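PDB 3LCY: titin from Homo sapiens, which forms a giant scaffold and molecular spring along the muscle sarcomere, this fragment being a tandem pair of immunoglobulin domains from its A-band region. Local coordinates for residues A[150-155]-A[159-164]; A[176-179]-A[184-187]; A[29-34]-A[87-92]; A[65-70]-A[76-81]; A[121-126]-A[188-193]. All coordinates share one frame; numbering follows the deposited sequence.

Contacts 3 and 4 lie in the first immunoglobulin domain, and contacts 1, 2 and 5 in the second. Contacts 1 and 2 are antiparallel strand pairs within single sheets, carried by backbone hydrogen bonds and bordered by polar, partly exposed side chains. Contacts 3, 4 and 5 instead cross the buried core between two sheets and rest on side chains alone. Contacts 3 and 5 are the same B-to-G crossing in the two domains, their centres about 50 Å apart. Contact 5 ties contacts 1 and 2 together: segment 121-126 hydrogen-bonds to 159-164, while contacts 2 and 5 share strand 185-195. Contacts 3 and 4 meet through the neighbouring strands 76-83 and 88-103.

Contact 1: A[150-155]-A[159-164]; sequences ITIENT and THLVMK
Thr151 with Val162 and Glu153 with His160 form the hydrogen-bonded pairs of an antiparallel hairpin, strands D and E of the second immunoglobulin domain. Of the four backbone bonds, the one from Val162 N to Thr151 O is the straightest, at 2.8 Å with an N-H...O angle of 178°. Side chains alternate between the two faces. On the face turned to the core, Leu161 sends one methyl across to two isoleucines: its CD1 lies 3.6 Å from Ile152 CG1 and 3.9 Å from Ile150 CG2. Trp137 of strand 134-139 packs against both Leu161 and Ile152 here. On the opposite face Val162 leans over its partner. With a chi1 of 43°, its CG1 is held between the backbone N and the carbonyl carbon, 3.2 Å from Thr151 O and 3.5 Å from Thr151 CB. His160 stands on this outer face too, its ring directed to His124 of the adjoining strand rather than across the hairpin, and the Glu153 carboxylate turns to Tyr158. The core face ends in a polar pair, Asn154 and Thr159, whose side chains run alongside each other. Thr159 OG1 accepts from the indole N-H of Trp137 and donates to Asn154 OD1 at 2.7 Å, approaching 18° out of the amide plane.

Contact 2: A[176-179]-A[184-187]; sequences KVQL and GTVD
Leu179 and Val186 face each other as a hydrogen-bonded pair where strands 176-179 and 185-187 run antiparallel, their axes 4.8 Å apart at closest and at 163° to each other. Both backbone links of the pair measure 2.9 Å; that from Leu179 N to Val186 O is nearly straight, the return bond from Val186 N to Leu179 O more bent. Gln178 and Asp187 make the next, non-hydrogen-bonded pair, where Asp187 CA comes 3.2 Å from Val177 O in a CA-H...O contact. This is the F-G hairpin of the second immunoglobulin domain. On its apolar side Leu179 CB touches Val186 CG1 at 4.0 Å, and Phe103 packs against both residues. The other side is polar. The backbone pairing places Asp187 CB 3.4 Å from Val177 O, and a chi1 of 71° sets the carboxylate on the side where a water donates to Asp187 OD2 at 2.7 Å. The same water makes weak bonds to Gln178 NE2 and Thr185 OG1. The Thr185 hydroxyl has a firmer partner in Ser180 OG, and Lys176 makes a cation-pi contact with Phe138. Lys176 NZ stays 5.1 Å from Asp187 OD2, too far for a salt bridge. The backbone therefore sets the pairing, and a single water, firmly bound only to Asp187, loosely links the polar side chains, with any attraction between lysine and aspartate probably diffuse.

Contact 3: A[29-34]-A[87-92]; sequences CQIVGR and GEVETS
Val89 opens the contact by pressing its CG2 methyl against Ile31 CG2 at 3.6 Å. A chi1 of -60° puts that methyl between the backbone N and the carbonyl carbon of Val89, where it also comes 4.1 Å from Ile31 CD1. The two side chains slide past each other from opposite directions, as befits strands facing across the core of a beta sandwich. Their axes run antiparallel at 179° and 9.3 Å apart, about twice the spacing of neighbours in one sheet, and what bridges the gap is side chains alone. Glu90, the next residue, turns its side chain away from segment 29-34. Thr91 then points back in. Its CG2 methyl faces the core, 4.1 Å from Ile31 CD1 and 4.0 Å from Cys29 SG, whereas OG1 is taken up by the backbone N of Met14. The methyl thus supplies the apolar half of the residue to the contact and the hydroxyl bonds off to one side. Ser92 turns outward again, to Thr79. In the first immunoglobulin domain these are strands B and G, lying in opposite sheets. Strand 24-34 has 6-10 and 62-68 as its sheet neighbours, and Ile31 also touches Pro8 and Ile10. Strand 88-103 pairs with 76-83, whose Ala82 packs on both Ile31 and Val89; Cys80 of that strand approaches Cys29, but the sulfurs (SG to SG, 3.7 Å) are too far apart for a disulfide.

Contact 4: A[65-70]-A[76-81]; sequences LTVMTE and GVYTCI
Tyr78 lies against Leu65 and Val67 through most of the length of its side chain. From CB, which points toward segment 65-70, the ring leaves with CG anti to the carbonyl carbon (chi1 -73°) and extends into the core. The first ring atom to meet the other strand is CD1, 3.9 Å from the CD2 methyl of Leu65. That leucine crosses the tyrosine at about a right angle and touches it with this methyl. One atom further, Tyr78 CE1 is 4.1 Å from Val67 CG2, and CZ is equally close to the same methyl. Val67 comes up from the opposing sheet to meet the tyrosine from the opposite direction, and its two methyls share the outer part of the ring and the phenol oxygen. This tyrosine belongs to the immunoglobulin tyrosine corner of strand F, in the sequence Asp74, Gly76, Tyr78, Cys80, where the turn from strand E accepts the phenol's hydrogen bond. Gly76 enters the strand with a positive phi of 112°, a conformation in which a CB would jam against the preceding carbonyl oxygen. At the tip, Tyr78 OH lies 4.0 Å from Val67 CG1. The hydroxyl bonds to the carbonyl oxygen of Asp74, which pins the far end of the ring to the turn and gives the buried hydroxyl a partner. Arg43 of strand 38-43 makes a cation-pi contact with the ring, and Leu95 of strand 88-103 packs on the tyrosine as well. Trp41 borders Leu65, while Tyr54 touches both Leu65 and Val67.

Contact 5: A[121-126]-A[188-193]; sequences LRLHVM and AILDVE
Leu123 and Leu190 reach toward each other tip to tip across the core of the second immunoglobulin domain, one from strand B and the other from strand G. The strands belong to the two opposing sheets of the beta sandwich, and the CA atoms of Leu123 and Leu190 stand 9.3 Å apart, a distance filled by the side chains. The second meeting, two residues along each strand, has a different orientation: Leu121 and Val192 slide past each other in opposite directions, so that Leu121 CD2 and Val192 CG1 lie flank to flank at 3.9 Å. In Leu121 it is CG that stands anti to the backbone N (chi1 178°), and chi2 then extends CD2 into the gap, whereas Val192 CG1 is itself anti to its N. Alternate residues of both strands face inward, as the two-residue spacing of the contact requires; Arg122 and His124 stand on the other side of strand 121-126. Around the two pairs the neighbours are apolar or aromatic: Val177 and Tyr113 touch Leu190, while Tyr175 packs on Val192. Leu121 is bordered by Met163 and Val166. The leucine pair closes through one methyl of Leu190 that serves two atoms of Leu123. With the Leu123 chi1 at -91°, away from the usual staggered value, Leu190 CD2 comes 3.8 Å from Leu123 CD2 and 3.9 Å from Leu123 CG.

Contact 1: A[150-155]-A[159-164]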
# COMPACT_ATOMS: atom_id res chain seq x y z
N ILE A 150 -10.94 -5.93 24.03
CA ILE A 150 -10.88 -6.11 22.60
C ILE A 150 -10.25 -4.92 21.91
O ILE A 150 -10.64 -3.79 22.12
CB ILE A 150 -12.26 -6.28 22.01
CG1 ILE A 150 -12.89 -7.58 22.52
CG2 ILE A 150 -12.17 -6.26 20.52
CD1 ILE A 150 -12.39 -8.80 21.87
N THR A 151 -9.28 -5.19 21.06
CA THR A 151 -8.60 -4.13 20.32
C THR A 151 -8.43 -4.53 18.87
O THR A 151 -8.10 -5.68 18.56
CB THR A 151 -7.23 -3.80 20.93
OG1 THR A 151 -7.38 -3.49 22.32
CG2 THR A 151 -6.59 -2.62 20.21
N ILE A 152 -8.66 -3.59 17.97
CA ILE A 152 -8.57 -3.85 16.54
C ILE A 152 -7.72 -2.80 15.84
O ILE A 152 -8.15 -1.66 15.68
CB ILE A 152 -9.97 -3.87 15.89
CG1 ILE A 152 -10.92 -4.78 16.69
CG2 ILE A 152 -9.89 -4.32 14.44
CD1 ILE A 152 -12.35 -4.72 16.21
N GLU A 153 -6.51 -3.17 15.44
CA GLU A 153 -5.65 -2.25 14.71
C GLU A 153 -5.76 -2.47 13.20
O GLU A 153 -5.41 -3.53 12.69
CB GLU A 153 -4.20 -2.37 15.16
CG GLU A 153 -3.22 -1.64 14.24
CD GLU A 153 -1.89 -1.36 14.91
OE1 GLU A 153 -0.84 -1.58 14.26
OE2 GLU A 153 -1.89 -0.90 16.07
N ASN A 154 -6.24 -1.45 12.50
CA ASN A 154 -6.39 -1.52 11.05
C ASN A 154 -5.32 -0.72 10.31
O ASN A 154 -5.09 0.45 10.59
CB ASN A 154 -7.79 -1.09 10.63
CG ASN A 154 -8.85 -2.12 10.97
OD1 ASN A 154 -8.55 -3.30 11.12
ND2 ASN A 154 -10.09 -1.67 11.11
N THR A 155 -4.66 -1.38 9.36
CA THR A 155 -3.56 -0.80 8.61
C THR A 155 -3.77 -1.01 7.11
O THR A 155 -4.62 -1.80 6.71
CB THR A 155 -2.21 -1.43 9.06
OG1 THR A 155 -1.83 -0.90 10.33
CG2 THR A 155 -1.10 -1.16 8.06
N THR A 159 -5.47 -6.22 8.96
CA THR A 159 -6.40 -5.93 10.03
C THR A 159 -6.08 -6.84 11.21
O THR A 159 -6.09 -8.07 11.09
CB THR A 159 -7.86 -6.11 9.59
OG1 THR A 159 -8.73 -5.99 10.72
CG2 THR A 159 -8.06 -7.47 8.93
N HIS A 160 -5.78 -6.24 12.36
CA HIS A 160 -5.26 -6.98 13.50
C HIS A 160 -6.22 -6.96 14.68
O HIS A 160 -6.46 -5.91 15.28
CB HIS A 160 -3.90 -6.42 13.91
CG HIS A 160 -3.18 -7.26 14.93
ND1 HIS A 160 -2.27 -8.23 14.59
CD2 HIS A 160 -3.25 -7.26 16.29
CE1 HIS A 160 -1.80 -8.80 15.69
NE2 HIS A 160 -2.38 -8.23 16.73
N LEU A 161 -6.76 -8.13 15.02
CA LEU A 161 -7.67 -8.26 16.16
C LEU A 161 -6.97 -8.92 17.34
O LEU A 161 -6.47 -10.04 17.23
CB LEU A 161 -8.91 -9.06 15.77
CG LEU A 161 -9.85 -9.45 16.92
CD1 LEU A 161 -10.47 -8.22 17.55
CD2 LEU A 161 -10.94 -10.40 16.43
N VAL A 162 -7.00 -8.26 18.47
CA VAL A 162 -6.47 -8.81 19.70
C VAL A 162 -7.52 -9.01 20.82
O VAL A 162 -8.22 -8.15 21.20
CB VAL A 162 -5.21 -8.03 20.15
CG1 VAL A 162 -5.36 -6.64 20.01
CG2 VAL A 162 -4.88 -8.31 21.50
N MET A 163 -7.60 -10.20 21.33
CA MET A 163 -8.56 -10.50 22.35
C MET A 163 -7.87 -10.84 23.63
O MET A 163 -7.09 -11.73 23.70
CB MET A 163 -9.49 -11.58 21.87
CG MET A 163 -10.51 -11.07 20.89
SD MET A 163 -11.49 -12.21 19.98
CE MET A 163 -10.43 -13.57 19.84
N LYS A 164 -8.18 -10.11 24.67
CA LYS A 164 -7.56 -10.32 25.95
C LYS A 164 -8.29 -11.31 26.79
O LYS A 164 -9.46 -11.32 26.82
CB LYS A 164 -7.49 -9.03 26.70
CG LYS A 164 -6.13 -8.55 26.87
CD LYS A 164 -6.03 -7.30 27.69
CE LYS A 164 -6.01 -6.05 26.85
NZ LYS A 164 -6.04 -4.84 27.72

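Contact 2: A[176-179]-A[184-187]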
# COMPACT_ATOMS: atom_id res chain seq x y z
N LYS A 176 -16.10 -13.41 11.67
CA LYS A 176 -16.04 -12.96 10.28
C LYS A 176 -15.26 -11.67 10.14
O LYS A 176 -15.56 -10.67 10.80
CB LYS A 176 -17.44 -12.77 9.69
CG LYS A 176 -17.41 -12.32 8.23
CD LYS A 176 -18.65 -11.53 7.84
CE LYS A 176 -19.87 -12.43 7.71
NZ LYS A 176 -21.06 -11.66 7.22
N VAL A 177 -14.24 -11.68 9.28
CA VAL A 177 -13.52 -10.47 8.94
C VAL A 177 -13.96 -10.00 7.56
O VAL A 177 -13.94 -10.76 6.60
CB VAL A 177 -11.99 -10.69 8.96
CG1 VAL A 177 -11.62 -11.90 8.12
CG2 VAL A 177 -11.28 -9.45 8.47
N GLN A 178 -14.39 -8.75 7.48
CA GLN A 178 -14.88 -8.19 6.23
C GLN A 178 -14.09 -7.00 5.72
O GLN A 178 -13.78 -6.08 6.47
CB GLN A 178 -16.34 -7.79 6.40
CG GLN A 178 -17.13 -7.74 5.13
CD GLN A 178 -18.61 -7.73 5.38
OE1 GLN A 178 -19.13 -6.85 6.04
NE2 GLN A 178 -19.29 -8.74 4.87
N LEU A 179 -13.77 -7.02 4.44
CA LEU A 179 -13.03 -5.95 3.80
C LEU A 179 -13.85 -5.39 2.66
O LEU A 179 -14.33 -6.13 1.82
CB LEU A 179 -11.70 -6.47 3.27
CG LEU A 179 -10.59 -6.74 4.29
CD1 LEU A 179 -11.15 -7.35 5.54
CD2 LEU A 179 -9.55 -7.66 3.69
N GLY A 184 -15.24 -3.51 -4.49
CA GLY A 184 -15.95 -4.70 -4.04
C GLY A 184 -15.78 -5.05 -2.58
O GLY A 184 -15.20 -4.29 -1.82
N THR A 185 -16.30 -6.21 -2.19
CA THR A 185 -16.19 -6.68 -0.81
C THR A 185 -15.74 -8.13 -0.78
O THR A 185 -15.91 -8.87 -1.75
CB THR A 185 -17.52 -6.55 -0.06
OG1 THR A 185 -17.36 -7.00 1.29
CG2 THR A 185 -18.60 -7.38 -0.74
N VAL A 186 -15.18 -8.54 0.35
CA VAL A 186 -14.78 -9.93 0.57
C VAL A 186 -14.79 -10.22 2.06
O VAL A 186 -14.65 -9.31 2.88
CB VAL A 186 -13.38 -10.22 -0.01
CG1 VAL A 186 -12.31 -9.60 0.86
CG2 VAL A 186 -13.16 -11.73 -0.13
N ASP A 187 -14.98 -11.49 2.42
CA ASP A 187 -15.00 -11.87 3.82
C ASP A 187 -14.48 -13.29 4.03
O ASP A 187 -14.44 -14.10 3.10
CB ASP A 187 -16.41 -11.74 4.40
CG ASP A 187 -17.36 -12.80 3.88
OD1 ASP A 187 -17.25 -13.96 4.30
OD2 ASP A 187 -18.23 -12.46 3.05
O HOH W 1 -18.68 -10.14 1.75

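Contact 3: A[29-34]-A[87-92]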
# COMPACT_ATOMS: atom_id res chain seq x y z
N CYS A 29 6.58 14.33 -16.26
CA CYS A 29 6.76 15.74 -15.97
C CYS A 29 7.59 16.39 -17.07
O CYS A 29 8.34 15.72 -17.77
CB CYS A 29 7.44 15.93 -14.61
SG CYS A 29 9.15 15.37 -14.55
N GLN A 30 7.53 17.71 -17.22
CA GLN A 30 8.36 18.42 -18.15
C GLN A 30 9.29 19.39 -17.51
O GLN A 30 8.87 20.29 -16.87
CB GLN A 30 7.51 19.22 -19.08
CG GLN A 30 6.40 18.51 -19.61
CD GLN A 30 6.07 19.00 -20.93
OE1 GLN A 30 6.66 19.93 -21.40
NE2 GLN A 30 5.12 18.38 -21.56
N ILE A 31 10.57 19.22 -17.73
CA ILE A 31 11.60 20.09 -17.24
C ILE A 31 12.57 20.46 -18.35
O ILE A 31 13.08 19.63 -19.03
CB ILE A 31 12.35 19.43 -16.12
CG1 ILE A 31 11.38 18.93 -15.07
CG2 ILE A 31 13.28 20.36 -15.52
CD1 ILE A 31 11.90 17.89 -14.18
N VAL A 32 12.78 21.75 -18.52
CA VAL A 32 13.65 22.24 -19.57
C VAL A 32 14.86 23.00 -19.04
O VAL A 32 14.76 23.79 -18.11
CB VAL A 32 12.87 23.14 -20.54
CG1 VAL A 32 11.88 22.31 -21.32
CG2 VAL A 32 12.16 24.22 -19.78
N GLY A 33 16.02 22.74 -19.65
CA GLY A 33 17.25 23.39 -19.26
C GLY A 33 18.26 23.37 -20.37
O GLY A 33 18.11 22.60 -21.27
N ARG A 34 19.25 24.23 -20.32
CA ARG A 34 20.37 24.21 -21.23
C ARG A 34 21.57 24.33 -20.38
O ARG A 34 21.73 25.28 -19.69
CB ARG A 34 20.33 25.41 -22.12
CG ARG A 34 19.24 25.39 -23.11
CD ARG A 34 18.84 26.78 -23.44
NE ARG A 34 17.76 26.85 -24.38
CZ ARG A 34 17.89 27.34 -25.61
NH1 ARG A 34 19.06 27.81 -26.01
NH2 ARG A 34 16.85 27.37 -26.42
N GLY A 87 22.11 24.27 -12.48
CA GLY A 87 21.37 23.97 -11.27
C GLY A 87 20.47 22.76 -11.37
O GLY A 87 20.48 22.06 -12.36
N GLU A 88 19.67 22.52 -10.34
CA GLU A 88 18.76 21.39 -10.36
C GLU A 88 17.39 21.69 -9.77
O GLU A 88 17.26 22.54 -8.90
CB GLU A 88 19.40 20.18 -9.67
CG GLU A 88 19.39 20.21 -8.18
CD GLU A 88 20.06 18.98 -7.59
OE1 GLU A 88 19.82 18.68 -6.41
OE2 GLU A 88 20.83 18.32 -8.30
N VAL A 89 16.36 20.99 -10.26
CA VAL A 89 15.00 21.17 -9.77
C VAL A 89 14.45 19.82 -9.33
O VAL A 89 14.94 18.79 -9.75
CB VAL A 89 14.06 21.72 -10.85
CG1 VAL A 89 14.54 23.07 -11.34
CG2 VAL A 89 13.92 20.75 -11.98
N GLU A 90 13.44 19.86 -8.48
CA GLU A 90 12.83 18.64 -7.98
C GLU A 90 11.31 18.67 -8.07
O GLU A 90 10.68 19.70 -7.86
CB GLU A 90 13.28 18.42 -6.54
CG GLU A 90 12.40 17.50 -5.73
CD GLU A 90 12.82 17.45 -4.28
OE1 GLU A 90 14.03 17.54 -4.01
OE2 GLU A 90 11.93 17.32 -3.42
N THR A 91 10.71 17.52 -8.39
CA THR A 91 9.26 17.42 -8.49
C THR A 91 8.79 16.03 -8.07
O THR A 91 9.36 15.02 -8.47
CB THR A 91 8.77 17.74 -9.91
OG1 THR A 91 7.38 17.41 -10.01
CG2 THR A 91 9.55 16.94 -10.93
N SER A 92 7.73 15.99 -7.27
CA SER A 92 7.23 14.73 -6.73
C SER A 92 5.72 14.60 -6.84
O SER A 92 4.99 15.60 -6.83
CB SER A 92 7.66 14.59 -5.27
OG SER A 92 9.06 14.71 -5.13

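Contact 4: A[65-70]-A[76-81]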
# COMPACT_ATOMS: atom_id res chain seq x y z
N LEU A 65 8.50 8.13 -15.98
CA LEU A 65 8.87 6.90 -15.29
C LEU A 65 7.71 5.92 -15.36
O LEU A 65 6.57 6.27 -15.07
CB LEU A 65 9.22 7.18 -13.82
CG LEU A 65 9.41 5.95 -12.94
CD1 LEU A 65 10.60 5.13 -13.40
CD2 LEU A 65 9.57 6.33 -11.47
N THR A 66 8.00 4.69 -15.77
CA THR A 66 6.96 3.69 -15.87
C THR A 66 7.20 2.64 -14.82
O THR A 66 8.25 2.01 -14.78
CB THR A 66 6.96 3.01 -17.24
OG1 THR A 66 6.74 3.99 -18.26
CG2 THR A 66 5.86 1.97 -17.31
N VAL A 67 6.20 2.43 -13.97
CA VAL A 67 6.32 1.43 -12.92
C VAL A 67 5.38 0.28 -13.23
O VAL A 67 4.19 0.49 -13.41
CB VAL A 67 5.94 2.01 -11.55
CG1 VAL A 67 6.04 0.94 -10.48
CG2 VAL A 67 6.81 3.20 -11.21
N MET A 68 5.92 -0.92 -13.27
CA MET A 68 5.09 -2.08 -13.52
C MET A 68 4.77 -2.52 -12.12
O MET A 68 5.58 -3.16 -11.46
CB MET A 68 5.87 -3.15 -14.27
CG MET A 68 6.55 -2.65 -15.52
SD MET A 68 5.47 -1.79 -16.66
CE MET A 68 4.33 -3.08 -17.10
N THR A 69 3.58 -2.17 -11.66
CA THR A 69 3.18 -2.49 -10.35
C THR A 69 2.96 -3.94 -10.11
O THR A 69 2.40 -4.60 -10.89
CB THR A 69 1.98 -1.67 -9.97
OG1 THR A 69 0.83 -2.12 -10.67
CG2 THR A 69 2.21 -0.28 -10.31
N GLU A 70 3.44 -4.43 -8.99
CA GLU A 70 3.26 -5.79 -8.64
C GLU A 70 2.70 -5.94 -7.26
O GLU A 70 2.02 -6.86 -6.99
CB GLU A 70 4.58 -6.52 -8.73
CG GLU A 70 5.74 -5.72 -8.26
CD GLU A 70 6.99 -6.53 -8.05
OE1 GLU A 70 6.96 -7.72 -8.28
OE2 GLU A 70 8.00 -5.99 -7.65
N GLY A 76 2.61 5.26 -3.54
CA GLY A 76 3.38 6.25 -2.86
C GLY A 76 4.15 7.27 -3.61
O GLY A 76 3.92 7.48 -4.73
N VAL A 77 5.07 7.93 -2.93
CA VAL A 77 5.88 8.98 -3.52
C VAL A 77 7.00 8.61 -4.48
O VAL A 77 7.78 7.72 -4.23
CB VAL A 77 6.51 9.85 -2.41
CG1 VAL A 77 7.31 10.97 -3.00
CG2 VAL A 77 5.46 10.39 -1.50
N TYR A 78 7.06 9.34 -5.58
CA TYR A 78 8.08 9.17 -6.60
C TYR A 78 8.62 10.56 -6.88
O TYR A 78 7.87 11.49 -7.05
CB TYR A 78 7.55 8.52 -7.86
CG TYR A 78 7.27 7.06 -7.68
CD1 TYR A 78 8.26 6.12 -7.85
CD2 TYR A 78 6.02 6.62 -7.33
CE1 TYR A 78 8.01 4.80 -7.68
CE2 TYR A 78 5.76 5.31 -7.15
CZ TYR A 78 6.76 4.40 -7.33
OH TYR A 78 6.49 3.08 -7.15
N THR A 79 9.93 10.69 -6.92
CA THR A 79 10.56 11.98 -7.16
C THR A 79 11.49 12.01 -8.36
O THR A 79 12.35 11.16 -8.51
CB THR A 79 11.35 12.42 -5.93
OG1 THR A 79 10.48 12.50 -4.81
CG2 THR A 79 11.96 13.77 -6.15
N CYS A 80 11.30 13.01 -9.21
CA CYS A 80 12.13 13.19 -10.39
C CYS A 80 13.03 14.38 -10.18
O CYS A 80 12.57 15.46 -9.89
CB CYS A 80 11.27 13.44 -11.63
SG CYS A 80 12.17 13.89 -13.12
N ILE A 81 14.33 14.18 -10.33
CA ILE A 81 15.27 15.28 -10.17
C ILE A 81 16.01 15.58 -11.46
O ILE A 81 16.68 14.74 -12.02
CB ILE A 81 16.27 15.03 -9.05
CG1 ILE A 81 15.52 14.91 -7.73
CG2 ILE A 81 17.24 16.16 -8.96
CD1 ILE A 81 16.38 15.13 -6.55

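Contact 5: A[121-126]-A[188-193]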
# COMPACT_ATOMS: atom_id res chain seq x y z
N LEU A 121 -5.31 -13.63 22.46
CA LEU A 121 -5.32 -14.20 21.12
C LEU A 121 -5.29 -13.11 20.06
O LEU A 121 -6.13 -12.21 20.06
CB LEU A 121 -6.54 -15.10 20.93
CG LEU A 121 -6.68 -15.73 19.54
CD1 LEU A 121 -5.43 -16.52 19.18
CD2 LEU A 121 -7.91 -16.62 19.47
N ARG A 122 -4.33 -13.19 19.15
CA ARG A 122 -4.20 -12.18 18.10
C ARG A 122 -4.43 -12.78 16.72
O ARG A 122 -3.75 -13.72 16.31
CB ARG A 122 -2.82 -11.51 18.17
CG ARG A 122 -2.46 -10.99 19.55
CD ARG A 122 -1.03 -10.46 19.61
NE ARG A 122 -0.97 -9.01 19.46
CZ ARG A 122 -1.07 -8.15 20.48
NH1 ARG A 122 -0.99 -6.85 20.26
NH2 ARG A 122 -1.23 -8.60 21.71
N LEU A 123 -5.38 -12.21 15.99
CA LEU A 123 -5.67 -12.66 14.64
C LEU A 123 -5.08 -11.58 13.75
O LEU A 123 -5.50 -10.44 13.77
CB LEU A 123 -7.17 -12.80 14.42
CG LEU A 123 -7.78 -14.17 14.72
CD1 LEU A 123 -7.07 -14.85 15.85
CD2 LEU A 123 -9.26 -14.04 15.02
N HIS A 124 -4.08 -11.96 12.96
CA HIS A 124 -3.37 -11.03 12.09
C HIS A 124 -3.62 -11.34 10.62
O HIS A 124 -2.95 -12.19 10.03
CB HIS A 124 -1.87 -11.09 12.41
CG HIS A 124 -1.06 -10.07 11.68
ND1 HIS A 124 -0.97 -8.75 12.08
CD2 HIS A 124 -0.28 -10.17 10.57
CE1 HIS A 124 -0.18 -8.09 11.25
NE2 HIS A 124 0.25 -8.93 10.33
N VAL A 125 -4.58 -10.64 10.03
CA VAL A 125 -5.00 -10.92 8.65
C VAL A 125 -4.40 -9.96 7.63
O VAL A 125 -4.69 -8.76 7.64
CB VAL A 125 -6.54 -10.88 8.52
CG1 VAL A 125 -6.96 -11.23 7.10
CG2 VAL A 125 -7.19 -11.82 9.51
N MET A 126 -3.58 -10.50 6.74
CA MET A 126 -3.01 -9.72 5.65
C MET A 126 -4.00 -9.65 4.49
O MET A 126 -4.67 -10.62 4.16
CB MET A 126 -1.68 -10.31 5.20
CG MET A 126 -0.62 -10.39 6.27
SD MET A 126 0.08 -8.82 6.77
CE MET A 126 1.05 -8.38 5.35
N ALA A 188 -14.07 -13.57 5.26
CA ALA A 188 -13.58 -14.90 5.62
C ALA A 188 -14.07 -15.26 7.02
O ALA A 188 -14.20 -14.40 7.88
CB ALA A 188 -12.07 -14.94 5.55
N ILE A 189 -14.35 -16.54 7.23
CA ILE A 189 -14.83 -17.00 8.53
C ILE A 189 -13.77 -17.81 9.26
O ILE A 189 -13.26 -18.81 8.75
CB ILE A 189 -16.12 -17.82 8.39
CG1 ILE A 189 -17.28 -16.91 8.00
CG2 ILE A 189 -16.43 -18.54 9.69
CD1 ILE A 189 -18.62 -17.62 7.90
N LEU A 190 -13.44 -17.38 10.47
CA LEU A 190 -12.43 -18.04 11.29
C LEU A 190 -13.09 -18.73 12.48
O LEU A 190 -13.77 -18.09 13.28
CB LEU A 190 -11.39 -17.04 11.79
CG LEU A 190 -10.57 -16.24 10.76
CD1 LEU A 190 -11.43 -15.26 9.99
CD2 LEU A 190 -9.44 -15.51 11.47
N ASP A 191 -12.88 -20.04 12.59
CA ASP A 191 -13.44 -20.80 13.70
C ASP A 191 -12.47 -20.80 14.87
O ASP A 191 -11.38 -21.38 14.79
CB ASP A 191 -13.74 -22.24 13.27
CG ASP A 191 -14.71 -22.93 14.20
OD1 ASP A 191 -15.56 -22.23 14.79
OD2 ASP A 191 -14.62 -24.17 14.34
N VAL A 192 -12.86 -20.15 15.96
CA VAL A 192 -11.99 -20.04 17.13
C VAL A 192 -12.36 -21.03 18.23
O VAL A 192 -13.53 -21.16 18.60
CB VAL A 192 -12.02 -18.61 17.72
CG1 VAL A 192 -11.31 -18.57 19.06
CG2 VAL A 192 -11.39 -17.62 16.75
N GLU A 193 -11.36 -21.73 18.75
CA GLU A 193 -11.57 -22.71 19.80
C GLU A 193 -10.67 -22.37 20.99
O GLU A 193 -9.52 -22.00 20.80
CB GLU A 193 -11.25 -24.11 19.28
CG GLU A 193 -11.94 -25.22 20.03
CD GLU A 193 -13.38 -25.41 19.61
OE1 GLU A 193 -14.26 -25.45 20.50
OE2 GLU A 193 -13.65 -25.53 18.40